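Side-chain contact in sensory box histidine kinase/response regulator (Burkholderia thailandensis, PDB 3MR0), which probably acts, as a whole protein, as a phosphorelay sensor kinase of a two-component system, this chain being its PAS domain, which probably senses a signal: residues L13-G17 / A18-L22. Numbering follows the deposited sequence. Where two conformers were deposited one is given.
Sequences LAVSG and ASAGL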
loop_
_atom_site.group_PDB
_atom_site.type_symbol
_atom_site.label_atom_id
_atom_site.label_comp_id
_atom_site.label_asym_id
_atom_site.label_seq_id
_atom_site.Cartn_x
_atom_site.Cartn_y
_atom_site.Cartn_z
ATOM N N LEU A 13 -17.577 -7.092 -0.728
ATOM C CA LEU A 13 -17.735 -7.757 0.562
ATOM C C LEU A 13 -16.347 -8.075 1.102
ATOM O O LEU A 13 -16.088 -7.997 2.311
ATOM C CB LEU A 13 -18.576 -9.036 0.440
ATOM C CG LEU A 13 -19.018 -9.801 1.706
ATOM C CD1 LEU A 13 -18.898 -8.986 2.983
ATOM C CD2 LEU A 13 -20.452 -10.329 1.552
ATOM N N ALA A 14 -15.450 -8.407 0.179
ATOM C CA ALA A 14 -14.089 -8.789 0.516
ATOM C C ALA A 14 -13.279 -7.608 1.035
ATOM O O ALA A 14 -12.892 -7.596 2.202
ATOM C CB ALA A 14 -13.403 -9.415 -0.690
ATOM N N VAL A 15 -13.017 -6.625 0.176
ATOM C CA VAL A 15 -12.135 -5.533 0.569
ATOM C C VAL A 15 -12.668 -4.824 1.805
ATOM O O VAL A 15 -11.888 -4.286 2.591
ATOM C CB VAL A 15 -11.819 -4.557 -0.589
ATOM C CG1 VAL A 15 -11.661 -3.150 -0.083
ATOM C CG2 VAL A 15 -10.547 -4.970 -1.264
ATOM N N SER A 16 -13.985 -4.880 2.010
ATOM C CA SER A 16 -14.639 -4.193 3.135
ATOM C C SER A 16 -14.420 -4.852 4.502
ATOM O O SER A 16 -13.851 -4.218 5.398
ATOM C CB SER A 16 -16.144 -4.001 2.872
ATOM O OG SER A 16 -16.907 -5.139 3.269
ATOM N N GLY A 17 -14.868 -6.103 4.654
ATOM C CA GLY A 17 -14.815 -6.829 5.913
ATOM C C GLY A 17 -13.445 -7.187 6.475
ATOM O O GLY A 17 -13.349 -7.595 7.643
ATOM N N ALA A 18 -12.397 -7.039 5.656
ATOM C CA ALA A 18 -11.006 -7.197 6.100
ATOM C C ALA A 18 -10.459 -5.928 6.738
ATOM O O ALA A 18 -9.365 -5.924 7.290
ATOM C CB ALA A 18 -10.145 -7.572 4.935
ATOM N N SER A 19 -11.236 -4.853 6.654
ATOM C CA SER A 19 -10.795 -3.529 7.067
ATOM C C SER A 19 -9.732 -3.073 6.091
ATOM O O SER A 19 -8.682 -2.580 6.477
ATOM C CB SER A 19 -10.252 -3.543 8.494
ATOM O OG SER A 19 -11.148 -4.188 9.375
ATOM N N ALA A 20 -10.007 -3.255 4.812
ATOM C CA ALA A 20 -9.065 -2.854 3.779
ATOM C C ALA A 20 -9.494 -1.534 3.144
ATOM O O ALA A 20 -10.673 -1.171 3.200
ATOM C CB ALA A 20 -8.933 -3.944 2.729
ATOM N N GLY A 21 -8.533 -0.806 2.574
ATOM C CA GLY A 21 -8.826 0.371 1.777
ATOM C C GLY A 21 -8.601 0.138 0.291
ATOM O O GLY A 21 -7.550 -0.343 -0.140
ATOM N N LEU A 22 -9.598 0.488 -0.506
ATOM C CA LEU A 22 -9.530 0.295 -1.952
ATOM C C LEU A 22 -8.855 1.490 -2.610
ATOM O O LEU A 22 -9.057 2.620 -2.186
ATOM C CB LEU A 22 -10.949 0.074 -2.506
ATOM C CG LEU A 22 -11.322 0.433 -3.945
ATOM C CD1 LEU A 22 -11.064 -0.719 -4.906
ATOM C CD2 LEU A 22 -12.785 0.834 -3.998
#
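V15 meets A20 and L22 where the chain turns out of helix 11-17 and reverses direction. The touching branch is CG1 of V15, which lies 4.0 Å from CB of A20 and 4.1 Å from CB of L22, a small apolar seam between the last helical turn and the residues leading into strand 21-25. The chi1 of V15, 146°, is well off a staggered position and points CG1 at this pair. The turn brings both N and CB of A20 to O of V15: CB of A20 makes an unusually short 3.0 Å approach to O of V15, and the amide of A20 bonds to it (N to O, 3.1 Å), almost in line with the C=O (172°) but bent at the hydrogen (136°). One residue earlier, N of S19 bonds to O of S16 at 3.0 Å, coming from above the carbonyl plane. With the positive phi of S19, these two bonds make a Schellman motif, which ends the helix and brings A20 back to V15. Farther on, G21 is backbone-bonded to I119 in strand 112-121, while L22 bonds S35, just past strand 32-34, its N also reaching S35 OG. Strand 112-121 lies alongside, W118 touching V15, M120 both A18 and A20, V116 L22.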